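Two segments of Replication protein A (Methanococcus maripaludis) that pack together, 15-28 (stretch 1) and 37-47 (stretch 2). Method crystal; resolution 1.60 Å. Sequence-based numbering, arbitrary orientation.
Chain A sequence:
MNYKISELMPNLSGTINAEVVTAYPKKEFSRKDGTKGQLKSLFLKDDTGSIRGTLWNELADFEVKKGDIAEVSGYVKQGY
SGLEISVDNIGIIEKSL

Stretch 1 15-28: TINAEVVTAYPKKE
Stretch 2 37-47: GQLKSLFLKDD

Two extended segments of one chain run antiparallel and zip together through their backbones, burying 1042 Å² between them. The N-to-C directions of strands 15-23 and 37-46 differ by 123°, so the pairing is strongly twisted. The register sets Glu-19 against Lys-45, Val-20 against Leu-44, Thr-22 against Phe-43, Ala-23 against Leu-42, Lys-27 against Leu-39 and Glu-28 against Gln-38.

Glu-19 and Lys-45 form a reciprocal pair: Glu-19 N donates to Lys-45 O at 2.8 Å, and Lys-45 N returns to Glu-19 O at 2.9 Å. A beta bulge follows. Val-21, at phi/psi -83/-30, inserts one extra residue, so Phe-43 O receives two donors, Val-21 N at 2.8 Å and, weakly, Thr-22 N at 3.4 Å. Phe-43 N answers to Thr-22 O at 2.9 Å, and Thr-22 OG1 (chi1 m) donates to Val-21 O at 2.8 Å. Tyr-24 N then reaches Ser-41 O at 2.9 Å, nearly straight at 174°.

Beyond Tyr-24 the register shifts by one, and water 3 serves the break: it accepts from Ser-41 N (2.8 Å) and Lys-27 NZ (3.0 Å) and donates to Pro-25 O (2.7 Å). Water 4 accepts from Lys-27 NZ at 2.9 Å and lies 2.7 Å from Ser-41 OG. Direct pairing resumes with Lys-27 N to Leu-39 O at 2.8 Å and Leu-39 N to Lys-27 O at 2.9 Å. CA-H groups supplement these acceptors, as where Leu-44 CA lies 3.3 Å from Glu-19 O.

The face bearing Val-20, Ala-23, Leu-42 and Leu-44 is greasy. Val-20 (chi1 t) sets CG2 3.9 Å from Leu-44 CD2, with Leu-44 in m,t; Ala-23 CB rests 3.8 Å from CD2 of Leu-42, also m,t. Ala-18 CB points toward the other strand and lies 4.0 Å from Leu-44 CB.

The face of Glu-19, Thr-22, Phe-43 and Lys-45 is more polar. Extended Glu-19 (t,t, chi3 176°) and Lys-45, kinked at chi3 (t,t,p,t), bring Glu-19 OE2 and Lys-45 NZ to 4.1 Å, beyond a salt bridge; water 2 joins them, donating to Glu-19 OE2 (3.1 Å) and accepting from Lys-45 NZ (2.8 Å). Water 1 donates to Glu-19 OE2 at 2.9 Å and weakly to Lys-45 O at 3.2 Å. At the bulge, Val-21 CB meets the Phe-43 ring edge, 4.1 Å from CD1, and Val-21 CG2 lies 3.5 Å from Lys-45 CB.

Near the far end, Lys-26 NZ makes a salt bridge to Glu-28 OE2 at 3.4 Å, within its own segment.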

# COMPACT_ATOMS: atom_id res chain seq x y z
N THR A 15 -5.82 6.88 -5.37
CA THR A 15 -6.26 5.63 -4.78
C THR A 15 -6.18 4.52 -5.81
O THR A 15 -6.46 4.74 -6.99
CB THR A 15 -7.73 5.75 -4.31
OG1 THR A 15 -7.86 6.85 -3.40
CG2 THR A 15 -8.18 4.48 -3.61
N ILE A 16 -5.78 3.34 -5.37
CA ILE A 16 -5.71 2.18 -6.25
C ILE A 16 -6.40 1.03 -5.52
O ILE A 16 -6.39 0.99 -4.28
CB ILE A 16 -4.25 1.73 -6.57
CG1 ILE A 16 -3.49 1.42 -5.27
CG2 ILE A 16 -3.55 2.80 -7.39
CD1 ILE A 16 -2.14 0.78 -5.51
N ASN A 17 -7.01 0.13 -6.27
CA ASN A 17 -7.66 -1.04 -5.69
C ASN A 17 -6.75 -2.16 -6.14
O ASN A 17 -6.71 -2.50 -7.32
CB ASN A 17 -9.07 -1.23 -6.27
CG ASN A 17 -9.97 -0.05 -5.97
OD1 ASN A 17 -9.75 0.68 -5.01
ND2 ASN A 17 -11.00 0.13 -6.79
N ALA A 18 -6.02 -2.74 -5.20
CA ALA A 18 -5.05 -3.76 -5.55
C ALA A 18 -4.95 -4.94 -4.59
O ALA A 18 -5.29 -4.84 -3.42
CB ALA A 18 -3.68 -3.12 -5.70
N GLU A 19 -4.46 -6.04 -5.14
CA GLU A 19 -4.25 -7.27 -4.39
C GLU A 19 -2.96 -7.20 -3.59
O GLU A 19 -1.93 -6.73 -4.09
CB GLU A 19 -4.17 -8.45 -5.37
CG GLU A 19 -3.60 -9.72 -4.77
CD GLU A 19 -3.29 -10.78 -5.82
OE1 GLU A 19 -2.75 -11.84 -5.45
OE2 GLU A 19 -3.60 -10.55 -7.01
N VAL A 20 -3.01 -7.64 -2.34
CA VAL A 20 -1.83 -7.66 -1.50
C VAL A 20 -1.12 -8.97 -1.86
O VAL A 20 -1.59 -10.06 -1.52
CB VAL A 20 -2.21 -7.65 0.00
CG1 VAL A 20 -0.95 -7.75 0.85
CG2 VAL A 20 -2.98 -6.37 0.33
N VAL A 21 -0.01 -8.86 -2.58
CA VAL A 21 0.76 -10.03 -3.01
C VAL A 21 1.69 -10.47 -1.89
O VAL A 21 2.02 -11.65 -1.76
CB VAL A 21 1.60 -9.70 -4.25
CG1 VAL A 21 2.42 -10.92 -4.66
CG2 VAL A 21 0.69 -9.25 -5.38
N THR A 22 2.13 -9.51 -1.09
CA THR A 22 3.01 -9.82 0.01
C THR A 22 2.87 -8.77 1.09
O THR A 22 2.58 -7.61 0.81
CB THR A 22 4.49 -9.86 -0.43
OG1 THR A 22 4.63 -10.74 -1.56
CG2 THR A 22 5.37 -10.36 0.70
N ALA A 23 3.07 -9.20 2.33
CA ALA A 23 3.01 -8.31 3.48
C ALA A 23 4.26 -8.66 4.27
O ALA A 23 4.43 -9.80 4.69
CB ALA A 23 1.76 -8.59 4.30
N TYR A 24 5.15 -7.69 4.45
CA TYR A 24 6.39 -7.95 5.16
C TYR A 24 6.30 -7.66 6.65
O TYR A 24 5.37 -7.00 7.11
CB TYR A 24 7.53 -7.15 4.52
CG TYR A 24 7.68 -7.46 3.05
CD1 TYR A 24 7.02 -6.71 2.08
CD2 TYR A 24 8.44 -8.56 2.63
CE1 TYR A 24 7.11 -7.04 0.73
CE2 TYR A 24 8.53 -8.90 1.28
CZ TYR A 24 7.86 -8.14 0.34
OH TYR A 24 7.92 -8.48 -0.99
N PRO A 25 7.26 -8.18 7.43
CA PRO A 25 7.27 -7.97 8.88
C PRO A 25 7.37 -6.50 9.24
O PRO A 25 8.14 -5.75 8.64
CB PRO A 25 8.50 -8.75 9.33
CG PRO A 25 8.58 -9.86 8.33
CD PRO A 25 8.30 -9.14 7.04
N LYS A 26 6.59 -6.10 10.24
CA LYS A 26 6.59 -4.72 10.72
C LYS A 26 7.93 -4.39 11.36
O LYS A 26 8.53 -5.23 12.04
CB LYS A 26 5.46 -4.53 11.74
CG LYS A 26 5.32 -3.12 12.26
CD LYS A 26 4.22 -3.01 13.32
CE LYS A 26 4.50 -3.88 14.54
NZ LYS A 26 3.63 -3.50 15.70
N LYS A 27 8.40 -3.18 11.14
CA LYS A 27 9.67 -2.72 11.70
C LYS A 27 9.39 -1.54 12.62
O LYS A 27 8.76 -0.57 12.21
CB LYS A 27 10.62 -2.31 10.58
CG LYS A 27 10.94 -3.44 9.61
CD LYS A 27 11.63 -2.94 8.36
CE LYS A 27 11.98 -4.09 7.42
NZ LYS A 27 10.76 -4.85 7.02
N GLU A 28 9.85 -1.62 13.87
CA GLU A 28 9.64 -0.55 14.82
C GLU A 28 10.93 0.18 15.08
O GLU A 28 12.01 -0.42 15.07
CB GLU A 28 9.08 -1.11 16.13
CG GLU A 28 7.71 -1.72 15.97
CD GLU A 28 7.04 -1.95 17.29
OE1 GLU A 28 7.01 -1.00 18.11
OE2 GLU A 28 6.53 -3.06 17.51
N GLY A 37 8.00 5.18 15.96
CA GLY A 37 7.49 4.96 14.62
C GLY A 37 7.47 3.50 14.23
O GLY A 37 8.11 2.66 14.86
N GLN A 38 6.71 3.19 13.18
CA GLN A 38 6.59 1.82 12.68
C GLN A 38 6.47 1.84 11.17
O GLN A 38 6.07 2.84 10.58
CB GLN A 38 5.33 1.13 13.20
CG GLN A 38 5.17 1.07 14.68
CD GLN A 38 4.05 0.13 15.07
OE1 GLN A 38 2.90 0.29 14.65
NE2 GLN A 38 4.38 -0.87 15.87
N LEU A 39 6.81 0.72 10.55
CA LEU A 39 6.71 0.56 9.10
C LEU A 39 6.32 -0.86 8.76
O LEU A 39 6.88 -1.81 9.30
CB LEU A 39 8.05 0.88 8.40
CG LEU A 39 8.20 0.55 6.90
CD1 LEU A 39 8.36 -0.95 6.70
CD2 LEU A 39 7.03 1.10 6.11
N LYS A 40 5.36 -1.01 7.86
CA LYS A 40 4.93 -2.32 7.39
C LYS A 40 4.85 -2.16 5.88
O LYS A 40 4.07 -1.34 5.38
CB LYS A 40 3.56 -2.69 7.96
CG LYS A 40 3.44 -4.12 8.47
CD LYS A 40 2.43 -4.95 7.68
CE LYS A 40 0.99 -4.50 7.90
NZ LYS A 40 0.29 -5.25 8.99
N SER A 41 5.68 -2.89 5.15
CA SER A 41 5.66 -2.81 3.69
C SER A 41 4.74 -3.85 3.08
O SER A 41 4.60 -4.97 3.58
CB SER A 41 7.08 -3.00 3.13
OG SER A 41 7.95 -2.00 3.59
N LEU A 42 4.10 -3.47 1.98
CA LEU A 42 3.20 -4.35 1.26
C LEU A 42 3.60 -4.33 -0.20
O LEU A 42 4.13 -3.34 -0.69
CB LEU A 42 1.75 -3.85 1.33
CG LEU A 42 1.09 -3.65 2.69
CD1 LEU A 42 -0.36 -3.20 2.49
CD2 LEU A 42 1.15 -4.94 3.47
N PHE A 43 3.39 -5.44 -0.90
CA PHE A 43 3.65 -5.45 -2.32
C PHE A 43 2.26 -5.59 -2.90
O PHE A 43 1.55 -6.56 -2.64
CB PHE A 43 4.54 -6.62 -2.75
CG PHE A 43 5.13 -6.43 -4.12
CD1 PHE A 43 4.74 -7.23 -5.18
CD2 PHE A 43 6.04 -5.41 -4.35
CE1 PHE A 43 5.25 -7.02 -6.46
CE2 PHE A 43 6.56 -5.18 -5.62
CZ PHE A 43 6.16 -5.99 -6.68
N LEU A 44 1.86 -4.58 -3.68
CA LEU A 44 0.53 -4.53 -4.26
C LEU A 44 0.54 -4.76 -5.76
O LEU A 44 1.48 -4.38 -6.44
CB LEU A 44 -0.07 -3.16 -3.96
CG LEU A 44 -0.11 -2.81 -2.47
CD1 LEU A 44 -0.34 -1.32 -2.30
CD2 LEU A 44 -1.19 -3.62 -1.78
N LYS A 45 -0.53 -5.37 -6.27
CA LYS A 45 -0.61 -5.65 -7.69
C LYS A 45 -2.03 -5.58 -8.22
O LYS A 45 -2.98 -5.91 -7.51
CB LYS A 45 -0.06 -7.05 -7.98
CG LYS A 45 -0.15 -7.46 -9.45
CD LYS A 45 0.27 -8.90 -9.69
CE LYS A 45 -0.75 -9.89 -9.15
NZ LYS A 45 -0.48 -11.29 -9.60
N ASP A 46 -2.18 -5.12 -9.46
CA ASP A 46 -3.48 -5.11 -10.12
C ASP A 46 -3.23 -5.65 -11.51
O ASP A 46 -2.15 -6.18 -11.77
CB ASP A 46 -4.16 -3.72 -10.13
CG ASP A 46 -3.39 -2.66 -10.90
OD1 ASP A 46 -2.49 -2.97 -11.71
OD2 ASP A 46 -3.73 -1.48 -10.71
N ASP A 47 -4.20 -5.55 -12.42
CA ASP A 47 -4.01 -6.09 -13.76
C ASP A 47 -3.07 -5.30 -14.66
O ASP A 47 -2.86 -5.69 -15.81
CB ASP A 47 -5.36 -6.29 -14.46
CG ASP A 47 -6.14 -4.99 -14.60
OD1 ASP A 47 -7.22 -5.02 -15.24
OD2 ASP A 47 -5.70 -3.96 -14.06
O HOH W 1 -4.24 -8.49 -9.00
O HOH W 2 -2.42 -12.97 -8.45
O HOH W 3 7.87 -4.10 6.48
O HOH W 4 10.04 -3.21 4.72